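Local atomic coordinates of Alpha/beta hydrolase fold protein (Chitinophaga pinensis, PDB entry 4PW0), a protein that is of unestablished function but has an alpha/beta hydrolase fold and is probably a hydrolase working through a serine nucleophile. Residues A[11-16]-A[186-190]; A[70-76]-A[191-196]. All blocks are in the same frame, centred on the assembly; numbering follows the deposited sequence.

Contact 1: residues A[11-16]-A[186-190]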
ATOM      1  N   HIS A  11      25.651   3.382  -2.086  1.00 19.30           N
ATOM      2  CA  HIS A  11      25.504   3.278  -3.511  1.00 19.29           C
ATOM      3  C   HIS A  11      26.649   3.962  -4.271  1.00 18.75           C
ATOM      4  O   HIS A  11      27.173   3.461  -5.265  1.00 19.98           O
ATOM      5  CB  HIS A  11      24.168   3.867  -3.932  1.00 21.47           C
ATOM      6  CG  HIS A  11      23.858   3.603  -5.356  1.00 22.47           C
ATOM      7  ND1 HIS A  11      23.205   2.448  -5.794  1.00 25.73           N
ATOM      8  CD2 HIS A  11      24.212   4.290  -6.457  1.00 25.31           C
ATOM      9  CE1 HIS A  11      23.176   2.469  -7.114  1.00 32.36           C
ATOM     10  NE2 HIS A  11      23.739   3.589  -7.538  1.00 34.28           N
ATOM     11  N   ALA A  12      27.055   5.152  -3.822  1.00 20.18           N
ATOM     12  CA  ALA A  12      28.074   5.896  -4.531  1.00 21.68           C
ATOM     13  C   ALA A  12      29.458   5.247  -4.420  1.00 20.82           C
ATOM     14  O   ALA A  12      30.230   5.361  -5.347  1.00 22.97           O
ATOM     15  CB  ALA A  12      28.147   7.306  -3.971  1.00 23.51           C
ATOM     16  N   THR A  13      29.737   4.556  -3.301  1.00 20.66           N
ATOM     17  CA  THR A  13      31.096   4.082  -3.025  1.00 21.46           C
ATOM     18  C   THR A  13      31.324   2.591  -3.213  1.00 22.52           C
ATOM     19  O   THR A  13      32.483   2.163  -3.311  1.00 24.35           O
ATOM     20  CB  THR A  13      31.531   4.496  -1.609  1.00 23.91           C
ATOM     21  OG1 THR A  13      30.727   3.853  -0.618  1.00 29.57           O
ATOM     22  CG2 THR A  13      31.449   5.972  -1.428  1.00 27.66           C
ATOM     23  N   ALA A  14      30.266   1.782  -3.315  1.00 21.79           N
ATOM     24  CA  ALA A  14      30.453   0.342  -3.419  1.00 22.42           C
ATOM     25  C   ALA A  14      31.212   0.017  -4.733  1.00 21.51           C
ATOM     26  O   ALA A  14      30.795   0.407  -5.803  1.00 22.31           O
ATOM     27  CB  ALA A  14      29.106  -0.375  -3.383  1.00 21.25           C
ATOM     28  N   PRO A  15      32.345  -0.751  -4.664  1.00 22.05           N
ATOM     29  CA  PRO A  15      33.058  -1.007  -5.881  1.00 22.56           C
ATOM     30  C   PRO A  15      32.302  -1.989  -6.741  1.00 22.91           C
ATOM     31  O   PRO A  15      31.609  -2.877  -6.200  1.00 25.72           O
ATOM     32  CB  PRO A  15      34.373  -1.641  -5.411  1.00 29.30           C
ATOM     33  CG  PRO A  15      34.062  -2.186  -4.090  1.00 29.18           C
ATOM     34  CD  PRO A  15      33.049  -1.239  -3.485  1.00 24.22           C
ATOM     35  N   THR A  16      32.474  -1.857  -8.047  1.00 23.22           N
ATOM     36  CA  THR A  16      31.998  -2.875  -8.955  1.00 22.92           C
ATOM     37  C   THR A  16      32.913  -4.102  -8.804  1.00 26.30           C
ATOM     38  O   THR A  16      34.132  -4.017  -8.926  1.00 31.11           O
ATOM     39  CB  THR A  16      31.905  -2.327 -10.369  1.00 26.69           C
ATOM     40  OG1 THR A  16      31.111  -1.113 -10.361  1.00 26.60           O
ATOM     41  CG2 THR A  16      31.310  -3.365 -11.309  1.00 26.89           C
ATOM     42  N   GLU A 186      24.547  10.934  -8.962  1.00 20.91           N
ATOM     43  CA  GLU A 186      25.307  10.849  -7.736  1.00 24.47           C
ATOM     44  C   GLU A 186      26.499   9.915  -7.834  1.00 26.30           C
ATOM     45  O   GLU A 186      27.540  10.225  -7.208  1.00 35.18           O
ATOM     46  CB  GLU A 186      24.442  10.447  -6.544  1.00 25.89           C
ATOM     47  CG  GLU A 186      25.167  10.703  -5.213  1.00 30.36           C
ATOM     48  CD  GLU A 186      24.939   9.707  -4.153  1.00 31.67           C
ATOM     49  OE1 GLU A 186      24.486   8.601  -4.436  1.00 40.31           O
ATOM     50  OE2 GLU A 186      25.231  10.033  -3.005  1.00 44.44           O
ATOM     51  N   ARG A 187      26.380   8.831  -8.615  1.00 24.06           N
ATOM     52  CA  ARG A 187      27.498   7.910  -8.799  1.00 29.40           C
ATOM     53  C   ARG A 187      28.449   8.593  -9.719  1.00 22.45           C
ATOM     54  O   ARG A 187      28.216   8.690 -10.951  1.00 25.50           O
ATOM     55  CB  ARG A 187      27.024   6.552  -9.371  1.00 29.43           C
ATOM     56  CG  ARG A 187      28.081   5.506  -9.661  1.00 30.98           C
ATOM     57  CD  ARG A 187      28.371   4.572  -8.510  1.00 21.84           C
ATOM     58  NE  ARG A 187      29.500   3.694  -8.813  1.00 18.79           N
ATOM     59  CZ  ARG A 187      29.911   2.737  -7.986  1.00 19.80           C
ATOM     60  NH1 ARG A 187      29.318   2.536  -6.825  1.00 20.15           N
ATOM     61  NH2 ARG A 187      30.914   1.975  -8.350  1.00 20.39           N
ATOM     62  N   THR A 188      29.591   8.993  -9.149  1.00 26.07           N
ATOM     63  CA  THR A 188      30.591   9.738  -9.934  1.00 24.55           C
ATOM     64  C   THR A 188      31.723   8.880 -10.483  1.00 25.95           C
ATOM     65  O   THR A 188      32.332   9.161 -11.509  1.00 25.27           O
ATOM     66  CB  THR A 188      31.244  10.816  -9.079  1.00 27.18           C
ATOM     67  OG1 THR A 188      31.894  10.224  -7.941  1.00 27.32           O
ATOM     68  CG2 THR A 188      30.214  11.804  -8.609  1.00 30.23           C
ATOM     69  N   THR A 189      32.003   7.800  -9.774  1.00 22.94           N
ATOM     70  CA  THR A 189      33.213   7.061  -9.960  1.00 21.62           C
ATOM     71  C   THR A 189      32.952   5.572 -10.235  1.00 17.82           C
ATOM     72  O   THR A 189      32.056   4.990  -9.562  1.00 21.13           O
ATOM     73  CB  THR A 189      34.032   7.274  -8.689  1.00 21.57           C
ATOM     74  OG1 THR A 189      34.178   8.702  -8.481  1.00 24.44           O
ATOM     75  CG2 THR A 189      35.361   6.620  -8.802  1.00 26.60           C
ATOM     76  N   ASP A 190      33.703   4.933 -11.119  1.00 19.92           N
ATOM     77  CA  ASP A 190      33.587   3.469 -11.349  1.00 21.93           C
ATOM     78  C   ASP A 190      32.154   3.139 -11.759  1.00 24.19           C
ATOM     79  O   ASP A 190      31.498   2.284 -11.185  1.00 23.17           O
ATOM     80  CB  ASP A 190      33.990   2.715 -10.060  1.00 21.82           C
ATOM     81  CG  ASP A 190      34.070   1.178 -10.176  1.00 29.51           C
ATOM     82  OD1 ASP A 190      34.327   0.662 -11.278  1.00 31.01           O
ATOM     83  OD2 ASP A 190      33.938   0.486  -9.071  1.00 31.63           O
TER
HETATM   84  O   HOH W   1      32.534   4.504  -6.705  1.00 24.48           O
HETATM   85  O   HOH W   2      25.396   6.792  -2.062  1.00 24.50           O
HETATM   86  O   HOH W   3      30.773   7.515  -7.021  1.00 28.04           O
HETATM   87  O   HOH W   4      35.398  -1.853 -11.365  1.00 38.26           O
HETATM   88  O   HOH W   5      35.824  -2.020  -9.056  1.00 46.66           O

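Contact 2: residues A[70-76]-A[191-196]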
ATOM      1  N   ASP A  70      24.453  -6.918 -12.902  1.00 17.58           N
ATOM      2  CA  ASP A  70      24.148  -6.947 -14.306  1.00 17.34           C
ATOM      3  C   ASP A  70      23.975  -8.395 -14.734  1.00 18.70           C
ATOM      4  O   ASP A  70      24.900  -9.241 -14.571  1.00 18.97           O
ATOM      5  CB  ASP A  70      25.209  -6.308 -15.152  1.00 18.10           C
ATOM      6  CG  ASP A  70      25.256  -4.796 -15.086  1.00 20.14           C
ATOM      7  OD1 ASP A  70      24.193  -4.149 -14.959  1.00 19.30           O
ATOM      8  OD2 ASP A  70      26.412  -4.227 -15.197  1.00 20.12           O
ATOM      9  N   ASN A  71      22.810  -8.744 -15.239  1.00 17.68           N
ATOM     10  CA  ASN A  71      22.600 -10.077 -15.772  1.00 18.02           C
ATOM     11  C   ASN A  71      23.485 -10.267 -17.042  1.00 18.12           C
ATOM     12  O   ASN A  71      24.078  -9.326 -17.554  1.00 18.47           O
ATOM     13  CB  ASN A  71      21.102 -10.294 -16.001  1.00 18.09           C
ATOM     14  CG  ASN A  71      20.674 -11.749 -15.831  1.00 18.58           C
ATOM     15  OD1 ASN A  71      21.437 -12.699 -16.111  1.00 20.30           O
ATOM     16  ND2 ASN A  71      19.443 -11.952 -15.329  1.00 18.58           N
ATOM     17  N   LYS A  72      23.530 -11.500 -17.573  1.00 18.68           N
ATOM     18  CA  LYS A  72      24.446 -11.878 -18.632  1.00 19.41           C
ATOM     19  C   LYS A  72      24.303 -10.917 -19.811  1.00 19.41           C
ATOM     20  O   LYS A  72      23.201 -10.604 -20.274  1.00 18.43           O
ATOM     21  CB  LYS A  72      24.128 -13.301 -19.072  1.00 19.82           C
ATOM     22  CG  LYS A  72      25.060 -13.805 -20.174  1.00 21.85           C
ATOM     23  CD  LYS A  72      24.713 -15.226 -20.610  1.00 23.21           C
ATOM     24  CE  LYS A  72      25.072 -16.252 -19.571  1.00 26.17           C
ATOM     25  NZ  LYS A  72      24.755 -17.625 -20.113  1.00 29.29           N
ATOM     26  N   GLY A  73      25.438 -10.385 -20.258  1.00 18.79           N
ATOM     27  CA  GLY A  73      25.507  -9.498 -21.387  1.00 19.95           C
ATOM     28  C   GLY A  73      25.200  -8.031 -21.153  1.00 19.13           C
ATOM     29  O   GLY A  73      25.387  -7.211 -22.030  1.00 20.68           O
ATOM     30  N   VAL A  74      24.656  -7.730 -19.992  1.00 18.42           N
ATOM     31  CA  VAL A  74      24.219  -6.356 -19.689  1.00 18.09           C
ATOM     32  C   VAL A  74      25.386  -5.573 -19.088  1.00 19.11           C
ATOM     33  O   VAL A  74      25.977  -6.006 -18.115  1.00 19.88           O
ATOM     34  CB  VAL A  74      23.045  -6.387 -18.696  1.00 17.39           C
ATOM     35  CG1 VAL A  74      22.593  -4.965 -18.353  1.00 19.95           C
ATOM     36  CG2 VAL A  74      21.900  -7.159 -19.287  1.00 19.41           C
ATOM     37  N   GLY A  75      25.688  -4.402 -19.639  1.00 20.09           N
ATOM     38  CA  GLY A  75      26.671  -3.513 -19.016  1.00 23.74           C
ATOM     39  C   GLY A  75      28.026  -4.203 -18.950  1.00 22.32           C
ATOM     40  O   GLY A  75      28.456  -4.840 -19.931  1.00 21.52           O
ATOM     41  N   LEU A  76      28.617  -4.144 -17.765  1.00 20.65           N
ATOM     42  CA  LEU A  76      29.959  -4.748 -17.556  1.00 21.81           C
ATOM     43  C   LEU A  76      29.928  -6.276 -17.430  1.00 21.63           C
ATOM     44  O   LEU A  76      30.995  -6.909 -17.362  1.00 25.77           O
ATOM     45  CB  LEU A  76      30.625  -4.123 -16.340  1.00 24.23           C
ATOM     46  CG  LEU A  76      31.237  -2.756 -16.592  1.00 27.73           C
ATOM     47  CD1 LEU A  76      31.443  -2.070 -15.237  1.00 26.90           C
ATOM     48  CD2 LEU A  76      32.514  -2.849 -17.445  1.00 29.57           C
ATOM     49  N   ARG A 191      31.682   3.881 -12.751  1.00 22.26           N
ATOM     50  CA  ARG A 191      30.323   3.706 -13.285  0.60 23.87           C
ATOM     51  C   ARG A 191      30.284   2.498 -14.199  1.00 23.33           C
ATOM     52  O   ARG A 191      31.309   2.047 -14.705  1.00 25.32           O
ATOM     53  CB  ARG A 191      29.852   5.011 -13.978  0.60 27.87           C
ATOM     54  CG  ARG A 191      29.290   6.098 -13.027  0.60 29.14           C
ATOM     55  CD  ARG A 191      28.560   7.292 -13.707  0.60 33.67           C
ATOM     56  NE  ARG A 191      27.097   7.110 -13.977  0.60 26.51           N
ATOM     57  CZ  ARG A 191      26.059   7.613 -13.273  0.60 27.19           C
ATOM     58  NH1 ARG A 191      26.204   8.452 -12.273  0.60 26.50           N
ATOM     59  NH2 ARG A 191      24.785   7.334 -13.648  0.60 32.93           N
ATOM     60  N   ASP A 192      29.053   1.945 -14.355  1.00 22.96           N
ATOM     61  CA  ASP A 192      28.848   0.825 -15.254  1.00 24.85           C
ATOM     62  C   ASP A 192      28.883   1.317 -16.710  1.00 23.34           C
ATOM     63  O   ASP A 192      28.809   2.543 -16.972  1.00 29.04           O
ATOM     64  CB  ASP A 192      27.504   0.194 -14.904  1.00 21.73           C
ATOM     65  CG  ASP A 192      27.349  -1.220 -15.358  1.00 22.53           C
ATOM     66  OD1 ASP A 192      28.209  -1.753 -16.101  1.00 23.15           O
ATOM     67  OD2 ASP A 192      26.317  -1.809 -14.886  1.00 22.36           O
ATOM     68  N   GLN A 193      29.089   0.393 -17.629  1.00 23.85           N
ATOM     69  CA  GLN A 193      28.852   0.620 -19.037  0.60 25.45           C
ATOM     70  C   GLN A 193      27.342   0.702 -19.292  1.00 26.29           C
ATOM     71  O   GLN A 193      26.560   0.269 -18.487  1.00 26.31           O
ATOM     72  CB  GLN A 193      29.427  -0.521 -19.867  0.60 28.29           C
ATOM     73  CG  GLN A 193      30.941  -0.602 -19.904  0.60 28.10           C
ATOM     74  CD  GLN A 193      31.447  -1.752 -20.776  0.60 33.42           C
ATOM     75  OE1 GLN A 193      30.674  -2.587 -21.282  0.60 38.32           O
ATOM     76  NE2 GLN A 193      32.743  -1.793 -20.962  0.60 35.61           N
ATOM     77  N   ASP A 194      26.962   1.229 -20.444  1.00 29.36           N
ATOM     78  CA  ASP A 194      25.558   1.203 -20.865  1.00 26.79           C
ATOM     79  C   ASP A 194      25.177  -0.218 -21.222  1.00 21.95           C
ATOM     80  O   ASP A 194      26.042  -1.111 -21.349  1.00 21.32           O
ATOM     81  CB  ASP A 194      25.322   2.140 -22.034  1.00 31.60           C
ATOM     82  CG  ASP A 194      25.571   3.600 -21.683  1.00 43.33           C
ATOM     83  OD1 ASP A 194      25.091   4.082 -20.602  1.00 43.69           O
ATOM     84  OD2 ASP A 194      26.235   4.241 -22.535  1.00 53.14           O
ATOM     85  N   ALA A 195      23.882  -0.484 -21.418  0.60 19.12           N
ATOM     86  CA  ALA A 195      23.428  -1.879 -21.547  0.60 16.86           C
ATOM     87  C   ALA A 195      24.060  -2.688 -22.682  0.60 16.21           C
ATOM     88  O   ALA A 195      24.264  -3.876 -22.533  0.60 18.03           O
ATOM     89  CB  ALA A 195      21.926  -1.939 -21.703  0.60 17.70           C
ATOM     90  N   SER A 196      24.273  -2.029 -23.820  0.60 15.58           N
ATOM     91  CA  SER A 196      24.704  -2.630 -25.143  0.60 17.12           C
ATOM     92  C   SER A 196      23.509  -2.906 -26.047  0.60 16.87           C
ATOM     93  O   SER A 196      22.448  -3.344 -25.606  0.60 16.57           O
ATOM     94  CB  SER A 196      25.631  -3.917 -25.138  1.00 19.75           C
ATOM     95  OG  SER A 196      24.878  -5.092 -24.864  1.00 20.54           O
TER
HETATM   96  O   HOH W   6      26.551  -6.790 -24.211  1.00 18.93           O

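Contact 1: residues A[11-16]-A[186-190]
The guanidinium of Arg187 is ringed at its edge by carbonyl groups of His11, Ala14 and Asp190, while one face carries Ala12 O and water 1, the water over its centre. In the plane of the group, Arg187 NH1 donates to His11 O (2.8 Å) and also to Ala14 O. Arg187 NH2 reaches the same Ala14 O at 3.0 Å, so one oxygen is gripped end-on by two nitrogens. Arg187 NH2 also donates to Asp190 O in its own segment, from above that carbonyl's plane, and forms a salt bridge with Asp190 OD2 (3.4 Å). Arg187 CG stands anti to the backbone N, and a bend at chi2 (91°) carries the guanidinium to the carbonyls of 11-16. Asp190 OD2 is also the acceptor for Thr16 N, at 2.9 Å in a nearly straight bond. That N-H arrives on the syn side but 30° out of the carboxylate plane. Thr16 OG1 makes only a weak bond to the same oxygen and has its stronger partner in Arg29 of strand 24-31. Waters 1 and 3 each link Ala12 O to the backbone of Thr189, and water 2 joins Ala12 N to Glu186 OE1. A leucine in place of Arg187 would probably leave the carbonyls of His11 and Ala14 without these donors and Asp190 without its salt bridge. A buried cation thus ties the segment leading into strand 17-21 to the loop before helix 197-212, its charge probably offset by carbonyl dipoles and Asp190.

Contact 2: residues A[70-76]-A[191-196]
Arg191 enters at the margin, its carbonyl O 4.2 Å from Leu76 CD1, while one conformer of its side chain runs back to the carbonyls of Leu184 and Arg187. Asp192 is the polar centre: its carboxylate meets that of Asp70 from the opposite direction, the planes 31° apart, with Asp192 OD2 just 2.4 Å from Asp70 OD2. Asp192 CG is anti to the backbone N (chi1 -159°), which brings OD1 to the Leu76 backbone. There Asp192 OD1 accepts from Leu76 N (2.9 Å) on its syn lone pair, in a bent bond. Asp192 OD2 also accepts from Leu49 N. The side chains of Leu76 and Asp192 lie alongside with their ends reversed, Leu76 CB, CG and CD1 all close to OD1. In the conformer given here, the extended Gln193 chain runs roughly perpendicular to Leu76, with Gln193 CD and Leu76 CD2 3.7 Å apart. The CB of Asp194 points away, but Asp194 O receives the CA-H of Gly75, 3.4 Å from Gly75 CA. At Gly75 phi is positive, and a side chain there would clash with Asp192 OD1 and Asp70 OD2. Ala195 O, again in one of two conformers, accepts from Gly75 N at 3.3 Å in a nearly straight bond that comes from above the carbonyl plane. Ser196, also modelled twice, is the N-cap of helix 197-212, and its OG accepts from Ala199 N. The closeness of the carboxylates implies that one of the two acids probably holds a proton and donates it to the other, which would relieve their repulsion where the loop after strand 66-69 meets the approach to helix 197-212.

Overall arrangement
Both contacts pin one connection, the loop between helices 171-184 and 197-212, to chain segments flanking strands of the sheet: contact 1 fastens its first half to the chain before strand 17-21, contact 2 its second half to the loop after strand 66-69. Their centres are 15 Å apart, and they touch where Thr16 CG2 packs on Leu76 CD1 at 4.1 Å. Each is partly buried. Contact 1, farther from the chain centre, relies on a cation among carbonyls and on bridging waters; contact 2, nearer the centre, sets two carboxylates against each other and joins backbone to backbone at Gly75. Asp50 lies near both, touching Arg187 and accepting from Asp192 N.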